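Local coordinates for protein intimin (Escherichia coli O127:H6 str. E2348/69, PDB 6TQD) that probably serves as an outer-membrane adhesin for bacterial attachment to host cells, its extracellular juncture domains D00 and D0 adopting a constitutively extended conformation that restrains its reach, at residues 16-21 with 66-71; 36-41 with 82-87; 76-81 with 93-98; 110-115 with 195-200; 148-153 with 170-175. All blocks are in the same frame, centred on the assembly; numbering follows the deposited sequence.

Interaction 1: 16-21 with 66-71; sequences GTERST and LPAYVQ
The backbone of Glu18 and Arg19, the two central residues of a type II beta turn from Thr17 to Ser20, lies against the irregular chain of Leu66 to Ala68, with Arg19 CA and Leu66 CA 4.7 Å apart. The turn leads from strand 14-17 in one sheet of the N-terminal beta sandwich to strand 21-30 in the other. Leu66 N donates to Ser20 O in a nearly straight bond of 3.0 Å. Arg19 N reaches Pro67 O at 3.3 Å, coming in from above the carbonyl plane, and adds a weak, bent bond to Leu66 O. The turn is also held from within: Thr17 O accepts from both the backbone N and the hydroxyl of Ser20. The Leu66 methyl CD2 packs against the polar backbone leading into the turn, 3.5 Å from Gly16 O, while its apolar partners are Ile98 and Val100 of strand 90-101. Glu18 turns its CG between its own N and carbonyl carbon (chi1 58°), and its side chain crosses Tyr69 at about a right angle. OE1 takes the backbone N of Asn103. In the conformer described, Arg19 NH1 forms a salt bridge to Glu18 OE2 at 3.1 Å, and Ala68 CB lies over one guanidinium face, 3.4 Å from Arg19 NH2. The same OE2 accepts Tyr69 N at 2.9 Å from above the carboxylate plane, and a water donates to OE2 and, at 2.8 Å, to Tyr69 O.

Interaction 2: 36-41 with 82-87; sequences RIVWDD and RAYDRN
Antiparallel pairing of Arg36, Ile37 and Val38 with Tyr84, Ala83 and Arg82 adds edge strand 34-40 to the mixed sheet of the N-terminal beta sandwich, and a cation-pi stack is laid over the pairing. Arg36 and Tyr84 form a hydrogen-bonded pair, with Tyr84 N donating to Arg36 O at 2.9 Å and Arg36 N to Tyr84 O at a longer 3.2 Å. Val38 and Arg82 form the next such pair, while Ile37 and Ala83 between them are a non-hydrogen-bonded pair. Arg36 and Tyr84 project from the same face. The arginine starts with CG between its own N and carbonyl carbon (chi1 67°) and then runs extended to NE; the last turn (chi4 -79°) sets CZ, and the guanidinium lies flat on the ring, planes 14° apart and centres 3.9 Å apart. NH2 sits over the middle of the ring, whereas NH1 falls beside Tyr84 CB at 3.5 Å. Such a stack probably lets the ring's pi electrons share in stabilising the charge. Val38 CG2 approaches the same ring obliquely, 3.9 Å from Tyr84 CE1. On the other face, Ile37 CD1 meets Ala83 CB at 3.6 Å. That inner face is covered from the facing sheet, where Leu26 of strand 21-30 touches Ile37. Past Val38 the pairing continues through Asp40 and Thr80 before helix 42-45, and strand 76-85 has strand 90-101 on its other side.

Interaction 3: 76-81 with 93-98; sequences VYKVTA and NVLLTI
Six backbone hydrogen bonds tie Tyr77, Val79 and Ala81 to Ile98, Leu96 and Val94 in the antiparallel hairpin of strands 76-85 and 90-101. At the middle pair both bonds are almost perfectly straight: Val79 N to Leu96 O is 2.9 Å and Leu96 N to Val79 O is 2.8 Å. A side-chain bond joins them on the outer face, where Lys78 NZ donates to Thr97 OG1 at 2.9 Å. The lysine bends at its second torsion (chi2 -83°) and comes alongside the threonine, both pointing the same way. Its aliphatic part is used too, CD resting 3.7 Å from Leu95 CD1. Next to this, Val76 CG1 touches Thr97 CG2 at 3.6 Å. The inner face is mainly apolar: Val79 CG2 packs on Leu96 CB at 3.7 Å and, less closely, on Ile98 CD1. Leu44 of helix 42-45 covers Val79, Ile98 and Tyr77, while Trp39 of strand 34-40 packs on Val79. The chemistry thus divides largely by face, as in an amphipathic sheet: mostly hydrocarbon turned to the core of the sandwich, and on the outside a mixture of polar groups and hydrocarbon, with a lysine whose ammonium group is held by a hydroxyl while its methylenes lie against Leu95.

Interaction 4: 110-115 with 195-200; sequences VGVTDF and SALNAN
Phe115 and Val112 meet Ala199 and Leu197 by side-chain packing, with no direct hydrogen bond between the two segments, inside the Ig-like beta sandwich of the bacterial Ig (group 1) family. Leu197 puts a single methyl to work. Its CG stands anti to the backbone N (chi1 177°), and the second torsion (chi2 64°) then sets the methyls. CD2 comes to 3.8 Å from Val112 CG1, the two side chains crossing at a slant. The same CD2 rests near the backbone where Thr113 passes into Asp114, 3.9 Å from Asp114 N, and is 4.2 Å from Phe115 CB. Further along, Ala199 CB lies obliquely to the Phe115 ring, 3.6 Å from Phe115 CD2, and is also 3.5 Å from the carbonyl oxygen of Phe115 itself. The next shell fixes each partner in its own sheet. Strand 111-117 pairs with strand 130-138, through Gly111 with Lys137 and Thr113 with Thr135, whereas Leu197 and Ala199 bond to Ala188 and Val186 of strand 182-189 in the other sheet. Around the phenylalanine, Tyr132 meets the ring while Val186 and Ala188 press on it from the facing sheet. Farther along the chain, strand 121-123 joins that facing sheet, running parallel to strand 197-205, a change of sheet by the first part of the domain that is familiar from immunoglobulin folds. Near the approach of Phe115 to Ala199, one water bridges the backbones, donating to Phe115 O at 2.7 Å and accepting from Asn200 N at 2.8 Å.

Interaction 5: 148-153 with 170-175; sequences VSFNIV and GKATVT
Phe150 drives its ring across the core of the C-terminal Ig-like sandwich onto Val174, from strand 147-154 in one sheet to strand 171-177 in the other. From CB, the first torsion (chi1 -56°) sets CG beside the backbone N and anti to the carbonyl carbon, where CG meets Val174 CG1 at 3.8 Å. On one side of the ring CD1 touches Val174 CB at 3.7 Å, and CE1 lies 3.8 Å from Thr173 O. On the other side CD2 and CE2 keep to Val174 CG1. At the tip, CZ lies near Thr173 O and Val174 CG1, with Ala172 CB at 4.2 Å from CZ. Val174 CG1 therefore stands over the middle of the ring, 3.7 Å from its centroid and only 8° off the normal, a textbook CH-pi contact. The opposite face has the carbonyl oxygen of Val148 above its rim. Val148 extends the packing with CG2 4.0 Å from Ala172 CB. Leu159 of strand 158-159 and Ala188 of strand 182-189 also touch the phenylalanine. With the strand axes 8.6 Å apart and no hydrogen bond across, the two segments are held here mainly by hydrophobic packing and dispersion, to which the methyl over the pi face adds a weakly directional element.

Interactions 1, 2 and 3 belong to the N-terminal sandwich, interactions 4 and 5 to the C-terminal one. Interactions 2 and 3 share strand 76-85, meet it on its two edges, and are joined by a probable Asp40 N to Thr80 O bond; both rest on backbone ladders, with mixed polar and apolar side chains outside and mainly apolar ones inside. Interaction 1, a loop contact near the domain junction, relies on scattered polar bonds and packs on interaction 3 through Pro67 and Tyr77. Interactions 4 and 5 instead span facing sheets without direct hydrogen bonds, and their phenylalanines, Phe115 and Phe150, touch. Interaction 5 is the most buried. Interactions 2 and 3 thus use chiefly hydrogen bonds, 4 and 5 chiefly hydrocarbon.

Interaction 1: 16-21 with 66-71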
# COMPACT_ATOMS: atom_id res chain seq x y z
N GLY A 16 7.42 0.70 -2.21
CA GLY A 16 8.16 1.47 -1.24
C GLY A 16 7.31 2.41 -0.42
O GLY A 16 6.16 2.70 -0.76
N THR A 17 7.91 2.93 0.64
CA THR A 17 7.23 3.87 1.51
C THR A 17 7.13 5.22 0.81
O THR A 17 8.04 5.64 0.07
CB THR A 17 8.05 4.05 2.79
OG1 THR A 17 8.14 2.80 3.48
CG2 THR A 17 7.35 5.05 3.74
N GLU A 18 6.03 5.91 1.06
CA GLU A 18 5.81 7.24 0.51
C GLU A 18 7.01 8.13 0.80
O GLU A 18 7.59 8.09 1.89
CB GLU A 18 4.55 7.84 1.16
CG GLU A 18 4.59 7.91 2.69
CD GLU A 18 3.33 8.53 3.28
OE1 GLU A 18 2.80 7.97 4.28
OE2 GLU A 18 2.86 9.56 2.75
N ARG A 19 7.39 8.93 -0.20
CA ARG A 19 8.48 9.89 -0.14
C ARG A 19 9.87 9.25 -0.08
O ARG A 19 10.86 9.97 0.11
CB ARG A 19 8.31 10.89 1.02
CG ARG A 19 7.02 11.71 0.95
CD ARG A 19 6.98 12.77 2.04
NE ARG A 19 5.72 13.52 2.06
CZ ARG A 19 4.63 13.17 2.74
NH1 ARG A 19 4.62 12.06 3.46
NH2 ARG A 19 3.55 13.93 2.69
N SER A 20 9.97 7.94 -0.25
CA SER A 20 11.29 7.31 -0.28
C SER A 20 11.92 7.37 -1.67
O SER A 20 11.26 7.63 -2.68
CB SER A 20 11.21 5.84 0.18
OG SER A 20 10.51 5.02 -0.73
N THR A 21 13.23 7.14 -1.70
CA THR A 21 13.99 7.01 -2.94
C THR A 21 14.26 5.54 -3.18
O THR A 21 14.79 4.85 -2.30
CB THR A 21 15.31 7.78 -2.82
OG1 THR A 21 15.05 9.17 -2.62
CG2 THR A 21 16.14 7.60 -4.09
N LEU A 66 9.26 8.56 -4.64
CA LEU A 66 7.86 8.19 -4.52
C LEU A 66 7.04 9.35 -3.97
O LEU A 66 7.51 10.10 -3.10
CB LEU A 66 7.73 6.98 -3.60
CG LEU A 66 7.86 5.62 -4.30
CD1 LEU A 66 9.15 5.53 -5.10
CD2 LEU A 66 7.77 4.46 -3.32
N PRO A 67 5.82 9.55 -4.46
CA PRO A 67 4.97 10.62 -3.93
C PRO A 67 4.47 10.30 -2.52
O PRO A 67 4.68 9.20 -1.99
CB PRO A 67 3.82 10.70 -4.92
CG PRO A 67 3.74 9.36 -5.51
CD PRO A 67 5.16 8.84 -5.57
N ALA A 68 3.79 11.27 -1.93
CA ALA A 68 3.07 11.03 -0.69
C ALA A 68 1.92 10.06 -0.92
O ALA A 68 1.35 9.98 -2.00
CB ALA A 68 2.53 12.34 -0.13
N TYR A 69 1.59 9.32 0.13
CA TYR A 69 0.49 8.37 0.06
C TYR A 69 -0.83 9.12 -0.04
O TYR A 69 -1.04 10.12 0.65
CB TYR A 69 0.50 7.52 1.32
CG TYR A 69 -0.53 6.42 1.37
CD1 TYR A 69 -0.34 5.22 0.72
CD2 TYR A 69 -1.71 6.59 2.09
CE1 TYR A 69 -1.29 4.22 0.78
CE2 TYR A 69 -2.65 5.60 2.16
CZ TYR A 69 -2.44 4.41 1.50
OH TYR A 69 -3.40 3.43 1.58
N VAL A 70 -1.72 8.61 -0.87
CA VAL A 70 -3.05 9.19 -1.07
C VAL A 70 -4.05 8.31 -0.33
O VAL A 70 -4.29 7.16 -0.71
CB VAL A 70 -3.39 9.29 -2.56
CG1 VAL A 70 -4.79 9.85 -2.75
CG2 VAL A 70 -2.36 10.14 -3.30
N GLN A 71 -4.66 8.85 0.72
CA GLN A 71 -5.66 8.09 1.46
C GLN A 71 -6.88 7.88 0.57
O GLN A 71 -7.42 8.83 0.01
CB GLN A 71 -6.04 8.82 2.74
CG GLN A 71 -5.55 8.12 4.00
CD GLN A 71 -6.19 6.75 4.18
OE1 GLN A 71 -7.37 6.56 3.88
NE2 GLN A 71 -5.41 5.79 4.65
O HOH W 1 0.46 10.96 2.83

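Interaction 2: 36-41 with 82-87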
# COMPACT_ATOMS: atom_id res chain seq x y z
N ARG A 36 21.30 5.97 -23.84
CA ARG A 36 20.47 6.62 -22.83
C ARG A 36 19.20 5.82 -22.61
O ARG A 36 18.84 4.94 -23.40
CB ARG A 36 20.10 8.04 -23.27
CG ARG A 36 19.17 8.04 -24.47
CD ARG A 36 18.98 9.43 -25.00
NE ARG A 36 17.98 9.48 -26.07
CZ ARG A 36 18.20 9.12 -27.32
NH1 ARG A 36 19.38 8.66 -27.70
NH2 ARG A 36 17.21 9.23 -28.21
N ILE A 37 18.51 6.16 -21.51
CA ILE A 37 17.18 5.69 -21.19
C ILE A 37 16.27 6.91 -21.17
O ILE A 37 16.62 7.93 -20.56
CB ILE A 37 17.12 5.01 -19.80
CG1 ILE A 37 18.22 3.95 -19.64
CG2 ILE A 37 15.76 4.41 -19.58
CD1 ILE A 37 18.11 2.76 -20.58
N VAL A 38 15.10 6.80 -21.79
CA VAL A 38 14.11 7.87 -21.84
C VAL A 38 12.83 7.40 -21.16
O VAL A 38 12.29 6.33 -21.48
CB VAL A 38 13.83 8.30 -23.30
CG1 VAL A 38 12.69 9.29 -23.34
CG2 VAL A 38 15.08 8.90 -23.93
N TRP A 39 12.34 8.20 -20.21
CA TRP A 39 11.24 7.81 -19.34
C TRP A 39 9.99 8.64 -19.57
O TRP A 39 10.07 9.85 -19.82
CB TRP A 39 11.61 8.01 -17.86
CG TRP A 39 12.64 7.11 -17.34
CD1 TRP A 39 13.98 7.33 -17.35
CD2 TRP A 39 12.44 5.84 -16.72
NE1 TRP A 39 14.64 6.27 -16.78
CE2 TRP A 39 13.72 5.34 -16.37
CE3 TRP A 39 11.31 5.08 -16.40
CZ2 TRP A 39 13.90 4.12 -15.74
CZ3 TRP A 39 11.49 3.85 -15.77
CH2 TRP A 39 12.77 3.39 -15.45
N ASP A 40 8.84 8.00 -19.47
CA ASP A 40 7.54 8.65 -19.27
C ASP A 40 7.13 8.35 -17.83
O ASP A 40 6.71 7.24 -17.52
CB ASP A 40 6.49 8.16 -20.26
CG ASP A 40 5.09 8.73 -19.96
OD1 ASP A 40 4.89 9.39 -18.93
OD2 ASP A 40 4.17 8.51 -20.79
N ASP A 41 7.35 9.32 -16.94
CA ASP A 41 6.97 9.19 -15.54
C ASP A 41 5.79 10.09 -15.18
O ASP A 41 5.63 10.47 -14.02
CB ASP A 41 8.17 9.45 -14.63
CG ASP A 41 8.70 10.85 -14.73
OD1 ASP A 41 8.14 11.66 -15.51
OD2 ASP A 41 9.70 11.17 -14.03
N ARG A 82 12.36 3.48 -22.20
CA ARG A 82 12.83 3.03 -23.50
C ARG A 82 14.32 3.29 -23.56
O ARG A 82 14.77 4.41 -23.30
CB ARG A 82 12.10 3.79 -24.61
CG ARG A 82 12.39 3.27 -26.02
CD ARG A 82 11.74 4.14 -27.08
NE ARG A 82 10.27 4.08 -27.14
CZ ARG A 82 9.57 3.13 -27.76
NH1 ARG A 82 10.19 2.12 -28.35
NH2 ARG A 82 8.25 3.21 -27.82
N ALA A 83 15.09 2.28 -23.93
CA ALA A 83 16.53 2.44 -24.11
C ALA A 83 16.83 2.78 -25.56
O ALA A 83 16.15 2.33 -26.48
CB ALA A 83 17.26 1.16 -23.72
N TYR A 84 17.87 3.61 -25.76
CA TYR A 84 18.38 3.92 -27.09
C TYR A 84 19.86 3.57 -27.14
O TYR A 84 20.60 3.82 -26.17
CB TYR A 84 18.26 5.40 -27.44
CG TYR A 84 16.86 5.86 -27.76
CD1 TYR A 84 15.97 6.13 -26.75
CD2 TYR A 84 16.44 6.04 -29.07
CE1 TYR A 84 14.69 6.56 -27.03
CE2 TYR A 84 15.16 6.48 -29.36
CZ TYR A 84 14.29 6.74 -28.32
OH TYR A 84 13.00 7.18 -28.56
N ASP A 85 20.30 3.06 -28.29
CA ASP A 85 21.71 2.78 -28.51
C ASP A 85 22.37 3.95 -29.24
O ASP A 85 21.73 4.93 -29.61
CB ASP A 85 21.92 1.43 -29.20
CG ASP A 85 21.48 1.41 -30.65
OD1 ASP A 85 21.30 2.48 -31.26
OD2 ASP A 85 21.33 0.29 -31.19
N ARG A 86 23.68 3.83 -29.44
CA ARG A 86 24.46 4.90 -30.06
C ARG A 86 24.14 5.12 -31.53
O ARG A 86 24.55 6.16 -32.07
CB ARG A 86 25.96 4.62 -29.89
CG ARG A 86 26.50 4.98 -28.52
CD ARG A 86 28.00 4.73 -28.42
NE ARG A 86 28.33 3.31 -28.29
CZ ARG A 86 29.56 2.84 -28.14
NH1 ARG A 86 30.60 3.67 -28.11
NH2 ARG A 86 29.76 1.53 -28.02
N ASN A 87 23.43 4.19 -32.18
CA ASN A 87 22.99 4.33 -33.56
C ASN A 87 21.58 4.89 -33.67
O ASN A 87 21.08 5.06 -34.78
CB ASN A 87 23.02 2.97 -34.26
CG ASN A 87 24.44 2.46 -34.51
OD1 ASN A 87 25.41 3.05 -34.03
ND2 ASN A 87 24.55 1.38 -35.26

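Interaction 3: 76-81 with 93-98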
# COMPACT_ATOMS: atom_id res chain seq x y z
N VAL A 76 -0.84 3.38 -7.07
CA VAL A 76 -0.12 2.58 -8.05
C VAL A 76 0.17 3.48 -9.25
O VAL A 76 -0.73 4.15 -9.75
CB VAL A 76 -0.93 1.34 -8.47
CG1 VAL A 76 -0.16 0.54 -9.49
CG2 VAL A 76 -1.23 0.48 -7.27
N TYR A 77 1.42 3.48 -9.70
CA TYR A 77 1.86 4.38 -10.75
C TYR A 77 2.58 3.57 -11.81
O TYR A 77 3.54 2.87 -11.50
CB TYR A 77 2.79 5.46 -10.19
CG TYR A 77 2.12 6.24 -9.09
CD1 TYR A 77 1.31 7.32 -9.38
CD2 TYR A 77 2.27 5.86 -7.77
CE1 TYR A 77 0.67 8.03 -8.38
CE2 TYR A 77 1.64 6.57 -6.75
CZ TYR A 77 0.84 7.64 -7.07
OH TYR A 77 0.20 8.34 -6.07
N LYS A 78 2.11 3.66 -13.05
CA LYS A 78 2.69 2.91 -14.16
C LYS A 78 3.53 3.89 -14.97
O LYS A 78 3.02 4.93 -15.42
CB LYS A 78 1.59 2.33 -15.05
CG LYS A 78 0.63 1.38 -14.34
CD LYS A 78 1.15 -0.03 -14.22
CE LYS A 78 0.11 -0.93 -13.56
NZ LYS A 78 0.62 -2.31 -13.34
N VAL A 79 4.82 3.58 -15.12
CA VAL A 79 5.75 4.42 -15.88
C VAL A 79 6.44 3.52 -16.91
O VAL A 79 6.43 2.29 -16.80
CB VAL A 79 6.79 5.11 -14.98
CG1 VAL A 79 6.11 5.92 -13.89
CG2 VAL A 79 7.72 4.07 -14.36
N THR A 80 7.04 4.15 -17.92
CA THR A 80 7.66 3.39 -18.99
C THR A 80 9.06 3.91 -19.28
O THR A 80 9.34 5.11 -19.17
CB THR A 80 6.84 3.41 -20.30
OG1 THR A 80 6.48 4.75 -20.63
CG2 THR A 80 5.59 2.56 -20.15
N ALA A 81 9.94 3.00 -19.68
CA ALA A 81 11.30 3.33 -20.04
C ALA A 81 11.63 2.73 -21.39
O ALA A 81 11.27 1.59 -21.68
CB ALA A 81 12.29 2.74 -19.04
N ASN A 93 9.28 -0.15 -25.21
CA ASN A 93 8.93 0.77 -24.13
C ASN A 93 8.41 -0.12 -23.00
O ASN A 93 7.34 -0.71 -23.11
CB ASN A 93 7.88 1.76 -24.62
CG ASN A 93 7.89 3.06 -23.84
OD1 ASN A 93 8.84 3.37 -23.11
ND2 ASN A 93 6.85 3.86 -24.04
N VAL A 94 9.17 -0.21 -21.92
CA VAL A 94 8.98 -1.25 -20.91
C VAL A 94 8.32 -0.67 -19.68
O VAL A 94 8.74 0.37 -19.15
CB VAL A 94 10.33 -1.91 -20.56
CG1 VAL A 94 10.15 -3.00 -19.55
CG2 VAL A 94 11.00 -2.45 -21.82
N LEU A 95 7.32 -1.38 -19.17
CA LEU A 95 6.53 -0.94 -18.04
C LEU A 95 7.24 -1.23 -16.73
O LEU A 95 7.81 -2.31 -16.53
CB LEU A 95 5.20 -1.69 -18.06
CG LEU A 95 4.27 -1.51 -16.87
CD1 LEU A 95 3.81 -0.07 -16.78
CD2 LEU A 95 3.09 -2.46 -17.00
N LEU A 96 7.23 -0.24 -15.86
CA LEU A 96 7.62 -0.37 -14.46
C LEU A 96 6.43 0.10 -13.63
O LEU A 96 5.90 1.18 -13.88
CB LEU A 96 8.83 0.50 -14.15
CG LEU A 96 9.24 0.71 -12.70
CD1 LEU A 96 9.67 -0.60 -12.04
CD2 LEU A 96 10.35 1.74 -12.57
N THR A 97 6.02 -0.71 -12.66
CA THR A 97 4.92 -0.39 -11.77
C THR A 97 5.49 -0.03 -10.40
O THR A 97 6.30 -0.79 -9.84
CB THR A 97 3.93 -1.55 -11.68
OG1 THR A 97 3.45 -1.87 -12.99
CG2 THR A 97 2.75 -1.20 -10.78
N ILE A 98 5.08 1.12 -9.89
CA ILE A 98 5.55 1.64 -8.61
C ILE A 98 4.33 1.74 -7.69
O ILE A 98 3.36 2.43 -8.01
CB ILE A 98 6.23 3.00 -8.79
CG1 ILE A 98 7.46 2.85 -9.70
CG2 ILE A 98 6.60 3.63 -7.44
CD1 ILE A 98 8.00 4.15 -10.24

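Interaction 4: 110-115 with 195-200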
# COMPACT_ATOMS: atom_id res chain seq x y z
N VAL A 110 2.06 -9.17 4.61
CA VAL A 110 0.61 -9.38 4.59
C VAL A 110 0.07 -8.70 5.85
O VAL A 110 0.21 -9.23 6.95
CB VAL A 110 0.24 -10.86 4.54
CG1 VAL A 110 -1.26 -11.04 4.62
CG2 VAL A 110 0.81 -11.50 3.27
N GLY A 111 -0.52 -7.52 5.70
CA GLY A 111 -0.87 -6.70 6.84
C GLY A 111 -2.19 -5.97 6.65
O GLY A 111 -2.66 -5.76 5.54
N VAL A 112 -2.77 -5.59 7.79
CA VAL A 112 -3.98 -4.77 7.78
C VAL A 112 -3.61 -3.36 7.34
O VAL A 112 -2.77 -2.69 7.97
CB VAL A 112 -4.62 -4.74 9.18
CG1 VAL A 112 -5.88 -3.85 9.17
CG2 VAL A 112 -4.97 -6.14 9.64
N THR A 113 -4.24 -2.89 6.27
CA THR A 113 -3.97 -1.54 5.79
C THR A 113 -5.02 -0.52 6.22
O THR A 113 -4.73 0.68 6.23
CB THR A 113 -3.87 -1.51 4.26
OG1 THR A 113 -5.08 -2.02 3.69
CG2 THR A 113 -2.70 -2.35 3.78
N ASP A 114 -6.23 -0.97 6.53
CA ASP A 114 -7.32 -0.08 6.89
C ASP A 114 -8.19 -0.82 7.90
O ASP A 114 -8.38 -2.03 7.78
CB ASP A 114 -8.17 0.26 5.66
CG ASP A 114 -7.37 0.93 4.57
OD1 ASP A 114 -7.20 2.17 4.62
OD2 ASP A 114 -6.92 0.22 3.65
N PHE A 115 -8.71 -0.08 8.88
CA PHE A 115 -9.62 -0.67 9.86
C PHE A 115 -10.59 0.44 10.26
O PHE A 115 -10.21 1.36 10.99
CB PHE A 115 -8.86 -1.21 11.07
CG PHE A 115 -9.70 -2.04 12.00
CD1 PHE A 115 -10.58 -2.99 11.50
CD2 PHE A 115 -9.58 -1.91 13.37
CE1 PHE A 115 -11.34 -3.77 12.35
CE2 PHE A 115 -10.34 -2.68 14.23
CZ PHE A 115 -11.22 -3.61 13.71
N SER A 195 2.70 -5.10 15.28
CA SER A 195 1.72 -4.60 16.24
C SER A 195 0.41 -4.38 15.50
O SER A 195 0.37 -4.33 14.27
CB SER A 195 2.21 -3.29 16.88
OG SER A 195 2.37 -2.28 15.91
N ALA A 196 -0.67 -4.27 16.26
CA ALA A 196 -1.99 -4.13 15.66
C ALA A 196 -2.21 -2.71 15.15
O ALA A 196 -1.54 -1.76 15.55
CB ALA A 196 -3.08 -4.48 16.69
N LEU A 197 -3.16 -2.58 14.20
CA LEU A 197 -3.61 -1.29 13.69
C LEU A 197 -4.87 -0.88 14.45
O LEU A 197 -5.88 -1.59 14.40
CB LEU A 197 -3.92 -1.38 12.20
CG LEU A 197 -4.46 -0.09 11.56
CD1 LEU A 197 -3.40 1.01 11.63
CD2 LEU A 197 -4.90 -0.32 10.12
N ASN A 198 -4.83 0.29 15.10
CA ASN A 198 -5.99 0.80 15.83
C ASN A 198 -6.94 1.53 14.89
O ASN A 198 -6.51 2.36 14.08
CB ASN A 198 -5.56 1.79 16.91
CG ASN A 198 -4.85 1.13 18.07
OD1 ASN A 198 -4.74 -0.09 18.14
ND2 ASN A 198 -4.37 1.94 19.00
N ALA A 199 -8.23 1.25 15.01
CA ALA A 199 -9.24 2.07 14.38
C ALA A 199 -9.38 3.40 15.14
O ALA A 199 -8.95 3.54 16.28
CB ALA A 199 -10.60 1.38 14.42
N ASN A 200 -10.01 4.37 14.48
CA ASN A 200 -10.33 5.61 15.17
C ASN A 200 -11.31 5.33 16.30
O ASN A 200 -12.12 4.40 16.24
CB ASN A 200 -10.96 6.61 14.20
CG ASN A 200 -9.95 7.22 13.25
OD1 ASN A 200 -8.74 7.17 13.48
ND2 ASN A 200 -10.44 7.80 12.16
O HOH W 2 -10.73 3.92 11.76

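Interaction 5: 148-153 with 170-175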
# COMPACT_ATOMS: atom_id res chain seq x y z
N VAL A 148 -7.62 -12.47 10.74
CA VAL A 148 -7.44 -11.15 11.36
C VAL A 148 -7.90 -11.25 12.80
O VAL A 148 -9.00 -11.72 13.07
CB VAL A 148 -8.25 -10.08 10.61
CG1 VAL A 148 -8.06 -8.75 11.27
CG2 VAL A 148 -7.83 -10.01 9.14
N SER A 149 -7.06 -10.78 13.72
CA SER A 149 -7.35 -10.80 15.15
C SER A 149 -7.84 -9.44 15.59
O SER A 149 -7.23 -8.42 15.25
CB SER A 149 -6.08 -11.15 15.94
OG SER A 149 -5.71 -12.50 15.72
N PHE A 150 -8.94 -9.42 16.36
CA PHE A 150 -9.56 -8.19 16.83
C PHE A 150 -9.46 -8.09 18.35
O PHE A 150 -9.63 -9.09 19.06
CB PHE A 150 -11.04 -8.12 16.44
CG PHE A 150 -11.29 -8.27 14.97
CD1 PHE A 150 -11.95 -9.39 14.48
CD2 PHE A 150 -10.88 -7.29 14.08
CE1 PHE A 150 -12.19 -9.52 13.14
CE2 PHE A 150 -11.11 -7.43 12.72
CZ PHE A 150 -11.77 -8.55 12.25
N ASN A 151 -9.19 -6.89 18.84
CA ASN A 151 -9.02 -6.68 20.27
C ASN A 151 -9.44 -5.27 20.65
O ASN A 151 -9.22 -4.32 19.90
CB ASN A 151 -7.56 -6.90 20.68
CG ASN A 151 -7.14 -8.35 20.58
OD1 ASN A 151 -6.50 -8.76 19.60
ND2 ASN A 151 -7.51 -9.15 21.57
N ILE A 152 -10.05 -5.14 21.83
CA ILE A 152 -10.41 -3.83 22.37
C ILE A 152 -9.18 -3.28 23.10
O ILE A 152 -8.72 -3.86 24.08
CB ILE A 152 -11.64 -3.92 23.30
CG1 ILE A 152 -12.86 -4.32 22.48
CG2 ILE A 152 -11.87 -2.56 23.97
CD1 ILE A 152 -14.10 -4.65 23.29
N VAL A 153 -8.65 -2.17 22.59
CA VAL A 153 -7.45 -1.56 23.16
C VAL A 153 -7.79 -0.76 24.41
O VAL A 153 -7.04 -0.76 25.39
CB VAL A 153 -6.76 -0.68 22.10
CG1 VAL A 153 -5.56 0.02 22.70
CG2 VAL A 153 -6.39 -1.51 20.89
N GLY A 170 -10.28 -9.37 0.51
CA GLY A 170 -9.36 -8.97 1.55
C GLY A 170 -9.99 -8.37 2.78
O GLY A 170 -9.30 -7.75 3.58
N LYS A 171 -11.30 -8.53 2.97
CA LYS A 171 -12.02 -7.86 4.04
C LYS A 171 -12.52 -8.85 5.09
O LYS A 171 -13.02 -9.93 4.76
CB LYS A 171 -13.19 -7.04 3.47
CG LYS A 171 -12.71 -5.96 2.50
CD LYS A 171 -13.79 -4.92 2.23
CE LYS A 171 -13.34 -3.91 1.18
NZ LYS A 171 -12.08 -3.21 1.55
N ALA A 172 -12.37 -8.48 6.36
CA ALA A 172 -12.90 -9.23 7.49
C ALA A 172 -13.63 -8.26 8.41
O ALA A 172 -13.20 -7.12 8.57
CB ALA A 172 -11.75 -9.91 8.26
N THR A 173 -14.73 -8.71 9.02
CA THR A 173 -15.59 -7.82 9.79
C THR A 173 -15.82 -8.35 11.20
O THR A 173 -15.66 -9.55 11.48
CB THR A 173 -16.94 -7.56 9.10
OG1 THR A 173 -17.67 -8.79 8.97
CG2 THR A 173 -16.76 -6.93 7.74
N VAL A 174 -16.21 -7.43 12.08
CA VAL A 174 -16.56 -7.76 13.47
C VAL A 174 -17.49 -6.65 13.95
O VAL A 174 -17.47 -5.54 13.43
CB VAL A 174 -15.30 -7.87 14.35
CG1 VAL A 174 -14.61 -6.51 14.47
CG2 VAL A 174 -15.63 -8.44 15.72
N THR A 175 -18.32 -6.95 14.96
CA THR A 175 -19.21 -5.95 15.52
C THR A 175 -18.84 -5.65 16.97
O THR A 175 -18.21 -6.46 17.66
CB THR A 175 -20.70 -6.34 15.45
OG1 THR A 175 -20.99 -7.34 16.43
CG2 THR A 175 -21.05 -6.87 14.06